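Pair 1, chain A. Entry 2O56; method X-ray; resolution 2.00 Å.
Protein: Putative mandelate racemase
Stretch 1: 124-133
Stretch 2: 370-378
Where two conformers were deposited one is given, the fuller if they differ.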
# COMPACT_ATOMS: atom_id res chain seq x y z
N GLY A 124 -5.35 -31.50 -24.38
CA GLY A 124 -4.65 -32.08 -25.51
C GLY A 124 -3.15 -32.11 -25.34
O GLY A 124 -2.64 -31.98 -24.24
N LYS A 125 -2.44 -32.33 -26.44
CA LYS A 125 -1.02 -32.58 -26.35
C LYS A 125 -0.29 -31.28 -26.70
O LYS A 125 -0.10 -30.98 -27.87
CB LYS A 125 -0.62 -33.74 -27.30
CG LYS A 125 0.82 -34.23 -27.14
CD LYS A 125 1.10 -35.52 -27.88
CE LYS A 125 0.77 -36.74 -27.03
NZ LYS A 125 0.59 -37.95 -27.88
N SER A 126 0.10 -30.52 -25.68
CA SER A 126 0.82 -29.26 -25.91
C SER A 126 2.33 -29.43 -26.13
O SER A 126 2.99 -28.48 -26.54
CB SER A 126 0.57 -28.27 -24.76
OG SER A 126 -0.81 -28.06 -24.57
N ARG A 127 2.85 -30.62 -25.85
CA ARG A 127 4.26 -30.95 -26.10
C ARG A 127 4.40 -32.46 -26.26
O ARG A 127 3.57 -33.21 -25.75
CB ARG A 127 5.17 -30.44 -24.96
CG ARG A 127 4.93 -31.11 -23.58
CD ARG A 127 5.56 -30.36 -22.40
NE ARG A 127 5.44 -28.90 -22.53
CZ ARG A 127 4.34 -28.21 -22.26
NH1 ARG A 127 3.26 -28.83 -21.81
NH2 ARG A 127 4.31 -26.90 -22.45
N GLU A 128 5.43 -32.90 -26.96
CA GLU A 128 5.52 -34.31 -27.38
C GLU A 128 6.35 -35.14 -26.42
O GLU A 128 6.16 -36.35 -26.30
CB GLU A 128 6.11 -34.43 -28.80
CG GLU A 128 5.25 -33.84 -29.91
CD GLU A 128 3.92 -34.55 -30.07
OE1 GLU A 128 3.90 -35.80 -30.09
OE2 GLU A 128 2.88 -33.86 -30.18
N LYS A 129 7.30 -34.50 -25.74
CA LYS A 129 8.13 -35.17 -24.75
C LYS A 129 8.15 -34.34 -23.46
O LYS A 129 7.93 -33.12 -23.50
CB LYS A 129 9.57 -35.33 -25.28
CG LYS A 129 9.72 -36.47 -26.26
CD LYS A 129 11.18 -36.77 -26.56
CE LYS A 129 11.32 -37.67 -27.78
NZ LYS A 129 10.38 -38.82 -27.75
N ILE A 130 8.45 -35.00 -22.34
CA ILE A 130 8.47 -34.34 -21.04
C ILE A 130 9.87 -34.38 -20.43
O ILE A 130 10.34 -35.42 -19.98
CB ILE A 130 7.44 -34.98 -20.09
CG1 ILE A 130 6.02 -34.63 -20.54
CG2 ILE A 130 7.63 -34.49 -18.67
CD1 ILE A 130 5.01 -35.69 -20.24
N ARG A 131 10.54 -33.23 -20.43
CA ARG A 131 11.89 -33.09 -19.85
C ARG A 131 11.94 -33.43 -18.36
O ARG A 131 11.05 -33.04 -17.60
CB ARG A 131 12.42 -31.68 -20.05
CG ARG A 131 13.87 -31.52 -19.61
CD ARG A 131 14.32 -30.07 -19.61
NE ARG A 131 15.71 -29.97 -19.13
CZ ARG A 131 16.24 -28.86 -18.63
NH1 ARG A 131 15.49 -27.76 -18.54
NH2 ARG A 131 17.51 -28.85 -18.21
N THR A 132 12.98 -34.15 -17.93
CA THR A 132 13.01 -34.69 -16.58
C THR A 132 14.31 -34.31 -15.88
O THR A 132 15.35 -34.15 -16.52
CB THR A 132 12.77 -36.22 -16.59
OG1 THR A 132 11.53 -36.49 -17.26
CG2 THR A 132 12.67 -36.77 -15.21
N TYR A 133 14.25 -34.12 -14.56
CA TYR A 133 15.47 -34.06 -13.77
C TYR A 133 15.63 -35.24 -12.82
O TYR A 133 14.64 -35.87 -12.43
CB TYR A 133 15.63 -32.72 -13.04
CG TYR A 133 14.65 -32.40 -11.92
CD1 TYR A 133 14.84 -32.90 -10.63
CD2 TYR A 133 13.57 -31.55 -12.14
CE1 TYR A 133 13.95 -32.58 -9.58
CE2 TYR A 133 12.67 -31.22 -11.10
CZ TYR A 133 12.88 -31.74 -9.82
OH TYR A 133 12.02 -31.43 -8.78
N ASN A 370 16.39 -41.34 -21.80
CA ASN A 370 17.29 -40.25 -22.17
C ASN A 370 16.86 -38.89 -21.60
O ASN A 370 17.00 -37.85 -22.26
CB ASN A 370 17.47 -40.18 -23.68
CG ASN A 370 17.87 -41.51 -24.24
OD1 ASN A 370 18.89 -42.07 -23.83
ND2 ASN A 370 17.08 -42.05 -25.17
N GLY A 371 16.35 -38.94 -20.38
CA GLY A 371 15.93 -37.74 -19.67
C GLY A 371 14.52 -37.27 -20.01
O GLY A 371 14.12 -36.19 -19.58
N MET A 372 13.78 -38.07 -20.77
CA MET A 372 12.47 -37.65 -21.32
C MET A 372 11.42 -38.72 -21.02
O MET A 372 11.70 -39.91 -21.14
CB MET A 372 12.54 -37.46 -22.85
CG MET A 372 13.58 -36.45 -23.35
SD MET A 372 13.02 -34.73 -23.24
CE MET A 372 14.33 -33.86 -24.08
N TYR A 373 10.23 -38.30 -20.62
CA TYR A 373 9.07 -39.19 -20.52
C TYR A 373 8.14 -38.95 -21.69
O TYR A 373 8.12 -37.84 -22.25
CB TYR A 373 8.26 -38.82 -19.30
CG TYR A 373 8.52 -39.59 -18.04
CD1 TYR A 373 9.10 -38.95 -16.95
CD2 TYR A 373 8.13 -40.92 -17.91
CE1 TYR A 373 9.31 -39.62 -15.74
CE2 TYR A 373 8.34 -41.61 -16.71
CZ TYR A 373 8.93 -40.95 -15.63
OH TYR A 373 9.16 -41.59 -14.42
N GLU A 374 7.35 -39.97 -22.04
CA GLU A 374 6.19 -39.76 -22.89
C GLU A 374 4.93 -40.10 -22.12
O GLU A 374 4.95 -40.90 -21.19
CB GLU A 374 6.26 -40.56 -24.19
CG GLU A 374 7.45 -40.17 -25.10
CD GLU A 374 7.53 -41.02 -26.36
OE1 GLU A 374 7.48 -42.26 -26.24
OE2 GLU A 374 7.62 -40.44 -27.46
N VAL A 375 3.84 -39.45 -22.51
CA VAL A 375 2.55 -39.56 -21.83
C VAL A 375 1.87 -40.93 -22.12
O VAL A 375 1.97 -41.43 -23.24
CB VAL A 375 1.67 -38.34 -22.22
CG1 VAL A 375 1.15 -38.45 -23.66
CG2 VAL A 375 0.57 -38.08 -21.22
N PRO A 376 1.18 -41.53 -21.12
CA PRO A 376 0.34 -42.69 -21.38
C PRO A 376 -0.76 -42.41 -22.40
O PRO A 376 -1.24 -41.28 -22.52
CB PRO A 376 -0.28 -43.00 -20.01
CG PRO A 376 0.68 -42.42 -19.03
CD PRO A 376 1.17 -41.18 -19.68
N GLU A 377 -1.17 -43.45 -23.14
CA GLU A 377 -2.13 -43.27 -24.22
C GLU A 377 -3.44 -44.03 -24.01
O GLU A 377 -4.40 -43.82 -24.76
CB GLU A 377 -1.50 -43.62 -25.57
CG GLU A 377 -0.33 -42.71 -25.99
CD GLU A 377 -0.76 -41.29 -26.39
OE1 GLU A 377 -1.98 -41.04 -26.49
OE2 GLU A 377 0.14 -40.43 -26.60
N LEU A 378 -3.47 -44.92 -23.01
CA LEU A 378 -4.67 -45.72 -22.72
C LEU A 378 -5.77 -44.82 -22.17
O LEU A 378 -5.47 -43.70 -21.74
CB LEU A 378 -4.32 -46.79 -21.68
CG LEU A 378 -3.23 -47.80 -22.09
CD1 LEU A 378 -2.77 -48.60 -20.89
CD2 LEU A 378 -3.77 -48.73 -23.17
O HOH W 1 4.31 -37.47 -24.65
O HOH W 2 7.61 -37.84 -28.33

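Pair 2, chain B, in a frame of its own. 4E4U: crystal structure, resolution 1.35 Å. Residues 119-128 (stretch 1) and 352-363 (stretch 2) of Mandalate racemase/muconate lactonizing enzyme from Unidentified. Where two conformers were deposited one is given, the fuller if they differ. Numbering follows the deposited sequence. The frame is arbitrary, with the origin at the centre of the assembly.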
# COMPACT_ATOMS: atom_id res chain seq x y z
N GLY B 119 -18.13 29.96 -17.05
CA GLY B 119 -19.40 30.18 -17.71
C GLY B 119 -20.55 29.47 -17.04
O GLY B 119 -20.38 28.42 -16.40
N ARG B 120 -21.75 30.02 -17.22
CA ARG B 120 -22.94 29.41 -16.65
C ARG B 120 -23.11 27.95 -17.08
O ARG B 120 -22.94 27.60 -18.25
CB ARG B 120 -24.18 30.20 -17.06
CG ARG B 120 -25.47 29.66 -16.44
CD ARG B 120 -26.70 30.30 -17.05
NE ARG B 120 -26.92 31.67 -16.60
CZ ARG B 120 -27.51 31.99 -15.45
NH1 ARG B 120 -27.92 31.03 -14.62
NH2 ARG B 120 -27.69 33.26 -15.12
N ILE B 121 -23.42 27.10 -16.10
CA ILE B 121 -23.87 25.74 -16.34
C ILE B 121 -25.31 25.61 -15.86
O ILE B 121 -26.15 25.01 -16.53
CB ILE B 121 -22.99 24.72 -15.60
CG1 ILE B 121 -21.58 24.73 -16.19
CG2 ILE B 121 -23.60 23.32 -15.65
CD1 ILE B 121 -20.58 23.94 -15.41
N HIS B 122 -25.60 26.20 -14.70
CA HIS B 122 -26.89 26.03 -14.06
C HIS B 122 -27.76 27.26 -14.19
O HIS B 122 -27.31 28.38 -13.96
CB HIS B 122 -26.68 25.72 -12.58
CG HIS B 122 -25.75 24.57 -12.36
ND1 HIS B 122 -26.12 23.26 -12.60
CD2 HIS B 122 -24.45 24.53 -11.98
CE1 HIS B 122 -25.10 22.46 -12.35
NE2 HIS B 122 -24.07 23.21 -11.97
N GLU B 123 -29.01 27.05 -14.58
CA GLU B 123 -29.98 28.13 -14.61
C GLU B 123 -30.47 28.47 -13.21
O GLU B 123 -30.81 29.62 -12.91
CB GLU B 123 -31.15 27.78 -15.53
CG GLU B 123 -30.75 27.58 -16.99
CD GLU B 123 -30.16 28.83 -17.63
OE1 GLU B 123 -30.41 29.94 -17.13
OE2 GLU B 123 -29.44 28.69 -18.64
N ARG B 124 -30.51 27.46 -12.34
CA ARG B 124 -30.84 27.67 -10.94
C ARG B 124 -30.10 26.65 -10.09
O ARG B 124 -29.66 25.62 -10.59
CB ARG B 124 -32.34 27.57 -10.70
CG ARG B 124 -32.89 26.20 -11.00
CD ARG B 124 -34.41 26.22 -11.05
NE ARG B 124 -34.92 24.96 -11.57
CZ ARG B 124 -36.16 24.53 -11.41
NH1 ARG B 124 -37.03 25.26 -10.72
NH2 ARG B 124 -36.53 23.37 -11.93
N LEU B 125 -29.98 26.93 -8.79
CA LEU B 125 -29.14 26.14 -7.91
C LEU B 125 -29.95 25.47 -6.82
O LEU B 125 -30.59 26.13 -6.01
CB LEU B 125 -28.09 27.03 -7.26
CG LEU B 125 -27.16 27.79 -8.21
CD1 LEU B 125 -26.30 28.77 -7.42
CD2 LEU B 125 -26.30 26.82 -8.99
N ARG B 126 -29.92 24.14 -6.80
CA ARG B 126 -30.56 23.40 -5.73
C ARG B 126 -30.02 23.89 -4.39
O ARG B 126 -28.81 24.09 -4.23
CB ARG B 126 -30.28 21.90 -5.89
CG ARG B 126 -31.04 21.03 -4.91
CD ARG B 126 -30.57 19.59 -4.97
NE ARG B 126 -31.27 18.75 -4.01
CZ ARG B 126 -30.93 17.51 -3.70
NH1 ARG B 126 -29.87 16.94 -4.28
NH2 ARG B 126 -31.64 16.83 -2.80
N SER B 127 -30.91 24.10 -3.43
CA SER B 127 -30.49 24.59 -2.13
C SER B 127 -31.07 23.79 -0.97
O SER B 127 -31.98 22.99 -1.15
CB SER B 127 -30.85 26.07 -1.97
OG SER B 127 -32.23 26.23 -1.77
N TYR B 128 -30.51 23.99 0.22
CA TYR B 128 -31.06 23.39 1.42
C TYR B 128 -30.99 24.40 2.54
O TYR B 128 -30.28 25.40 2.42
CB TYR B 128 -30.30 22.13 1.81
CG TYR B 128 -28.92 22.34 2.41
CD1 TYR B 128 -28.76 22.50 3.78
CD2 TYR B 128 -27.78 22.28 1.62
CE1 TYR B 128 -27.49 22.62 4.35
CE2 TYR B 128 -26.51 22.41 2.18
CZ TYR B 128 -26.37 22.58 3.54
OH TYR B 128 -25.12 22.70 4.10
N ARG B 352 -32.09 35.92 -4.68
CA ARG B 352 -33.38 35.41 -5.12
C ARG B 352 -33.51 33.90 -4.90
O ARG B 352 -32.65 33.12 -5.33
CB ARG B 352 -33.59 35.74 -6.59
CG ARG B 352 -34.96 35.38 -7.13
CD ARG B 352 -35.09 35.79 -8.58
NE ARG B 352 -36.38 35.41 -9.13
CZ ARG B 352 -37.32 36.28 -9.51
NH1 ARG B 352 -37.11 37.58 -9.40
NH2 ARG B 352 -38.47 35.83 -9.99
N TRP B 353 -34.60 33.50 -4.25
CA TRP B 353 -34.86 32.11 -3.92
C TRP B 353 -36.29 31.79 -4.33
O TRP B 353 -37.22 32.53 -4.00
CB TRP B 353 -34.70 31.90 -2.41
CG TRP B 353 -34.75 30.46 -1.96
CD1 TRP B 353 -33.68 29.64 -1.71
CD2 TRP B 353 -35.92 29.67 -1.68
NE1 TRP B 353 -34.12 28.41 -1.31
CE2 TRP B 353 -35.48 28.40 -1.28
CE3 TRP B 353 -37.29 29.94 -1.74
CZ2 TRP B 353 -36.37 27.38 -0.94
CZ3 TRP B 353 -38.17 28.92 -1.40
CH2 TRP B 353 -37.71 27.66 -1.00
N GLU B 354 -36.46 30.69 -5.07
CA GLU B 354 -37.79 30.28 -5.53
C GLU B 354 -37.92 28.77 -5.56
O GLU B 354 -37.10 28.09 -6.19
CB GLU B 354 -38.05 30.77 -6.95
CG GLU B 354 -38.13 32.26 -7.11
CD GLU B 354 -38.52 32.65 -8.52
OE1 GLU B 354 -38.67 33.86 -8.76
OE2 GLU B 354 -38.66 31.76 -9.39
N ASP B 355 -38.95 28.25 -4.88
CA ASP B 355 -39.33 26.85 -4.98
C ASP B 355 -38.15 25.88 -4.79
O ASP B 355 -38.02 24.90 -5.53
CB ASP B 355 -40.01 26.58 -6.33
CG ASP B 355 -40.85 25.31 -6.33
OD1 ASP B 355 -41.19 24.83 -5.23
OD2 ASP B 355 -41.19 24.82 -7.43
N GLY B 356 -37.29 26.17 -3.82
CA GLY B 356 -36.19 25.27 -3.51
C GLY B 356 -34.87 25.62 -4.15
O GLY B 356 -33.86 24.98 -3.86
N TYR B 357 -34.86 26.63 -5.02
CA TYR B 357 -33.65 26.96 -5.77
C TYR B 357 -33.23 28.41 -5.61
O TYR B 357 -34.06 29.30 -5.47
CB TYR B 357 -33.84 26.70 -7.26
CG TYR B 357 -34.29 25.31 -7.61
CD1 TYR B 357 -35.65 25.00 -7.65
CD2 TYR B 357 -33.37 24.31 -7.93
CE1 TYR B 357 -36.08 23.74 -7.98
CE2 TYR B 357 -33.81 23.03 -8.25
CZ TYR B 357 -35.16 22.76 -8.28
OH TYR B 357 -35.64 21.50 -8.60
N ILE B 358 -31.92 28.63 -5.64
CA ILE B 358 -31.38 29.97 -5.75
C ILE B 358 -31.30 30.34 -7.23
O ILE B 358 -30.84 29.53 -8.05
CB ILE B 358 -29.99 30.05 -5.12
CG1 ILE B 358 -30.09 29.79 -3.62
CG2 ILE B 358 -29.35 31.41 -5.39
CD1 ILE B 358 -28.77 29.43 -2.96
N ILE B 359 -31.73 31.55 -7.57
CA ILE B 359 -31.65 32.04 -8.94
C ILE B 359 -30.49 33.02 -9.04
O ILE B 359 -30.57 34.11 -8.49
CB ILE B 359 -32.94 32.77 -9.34
CG1 ILE B 359 -34.17 31.92 -9.01
CG2 ILE B 359 -32.88 33.18 -10.81
CD1 ILE B 359 -34.18 30.56 -9.67
N PRO B 360 -29.39 32.63 -9.72
CA PRO B 360 -28.21 33.50 -9.77
C PRO B 360 -28.48 34.85 -10.43
O PRO B 360 -29.26 34.95 -11.38
CB PRO B 360 -27.23 32.71 -10.63
CG PRO B 360 -27.65 31.28 -10.46
CD PRO B 360 -29.15 31.33 -10.37
N SER B 361 -27.83 35.89 -9.91
CA SER B 361 -27.91 37.21 -10.51
C SER B 361 -27.34 37.22 -11.93
O SER B 361 -26.44 36.44 -12.24
CB SER B 361 -27.13 38.20 -9.64
OG SER B 361 -27.08 39.48 -10.24
N ASN B 362 -27.86 38.10 -12.77
CA ASN B 362 -27.30 38.34 -14.10
C ASN B 362 -26.47 39.62 -14.13
O ASN B 362 -25.96 40.02 -15.19
CB ASN B 362 -28.43 38.41 -15.14
CG ASN B 362 -29.14 37.09 -15.31
OD1 ASN B 362 -28.51 36.04 -15.41
ND2 ASN B 362 -30.47 37.13 -15.31
N GLU B 363 -26.32 40.25 -12.97
CA GLU B 363 -25.58 41.51 -12.88
C GLU B 363 -24.07 41.29 -12.88
O GLU B 363 -23.60 40.20 -12.53
CB GLU B 363 -26.02 42.28 -11.63
CG GLU B 363 -27.44 42.82 -11.74
CD GLU B 363 -27.67 43.58 -13.05
OE1 GLU B 363 -27.04 44.64 -13.24
OE2 GLU B 363 -28.47 43.10 -13.88
O HOH W 3 -29.76 33.20 -13.35
O HOH W 4 -37.02 27.70 -9.07
O HOH W 5 -33.98 22.40 -2.77

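In both pairs a short antiparallel strand pairing joins segments more than 220 residues apart in sequence, and the central backbones superpose with an RMSD of 0.6 Å. The register is the same. In pair 1, A:Ile130 and A:Tyr373 form the hydrogen-bonded couple, with A:Ile130 N to A:Tyr373 O at 2.9 Å and A:Tyr373 N to A:Ile130 O at 3.0 Å. In pair 2, B:Leu125 and B:Ile358 take these positions, with B:Leu125 N to B:Ile358 O at 2.8 Å and B:Ile358 N to B:Leu125 O at 2.9 Å. The next couple, A:Arg131 with A:Met372 and B:Arg126 with B:Tyr357, is non-hydrogen-bonded and turns its side chains to the other face of the sheet.

A glycine precedes the paired strand of the second stretch in each case, A:Gly371 matching B:Gly356. Both have positive phi, and the carbonyl of each receives the next backbone amide: weakly from A:Thr132 N to A:Gly371 O (2.9 Å), with better geometry from B:Ser127 N to B:Gly356 O (3.1 Å). The hydroxyl-bearing side chains at this matched position differ in rotamer, chi1 being m in A:Thr132 and p in the given conformer of B:Ser127. A:Thr132 OG1 donates to A:Ile130 O (3.2 Å) in its own strand, and B:Ser127 OG donates across to B:Gly356 O (2.9 Å). Within pair 2, B:Ser127 OG also accepts from B:Trp353 NE1 (2.9 Å).

On the face of the hydrogen-bonded couple, A:Ile130 CB lies 4.0 Å from A:Tyr373 CB, and B:Leu125 CB lies 4.2 Å from B:Ile358 CB. The aromatic ring sits on this face in pair 1 but on the opposite one in pair 2, where B:Tyr357 replaces A:Met372.

That exchange accompanies a change at A:Lys129, the counterpart of B:Arg124. The lysine runs past A:Met372, its CD 4.0 Å from A:Met372 CB, and forms a salt bridge from NZ to A:Glu374 OE2 (3.2 Å), with a water linking the same two atoms. In pair 2 the glutamate position is B:Ile359, which offers no charge. Instead, the guanidinium of B:Arg124 lies flat on the B:Tyr357 ring, with B:Arg124 CZ 3.8 Å from the centroid of the B:Tyr357 ring, a cation-pi stack.

Nearer the start of stretch 1, A:Lys125 and B:Arg120 both point their CA-to-CB bonds toward the second stretch. A:Lys125 CE packs 3.8 Å from A:Val375 CG1 while its NZ makes a salt bridge to A:Glu377 OE2 (2.8 Å). B:Arg120 NH2 approaches the uncharged B:Asn362 OD1 to 2.9 Å, and a water bridges B:Arg120 NH2 to B:Pro360 O.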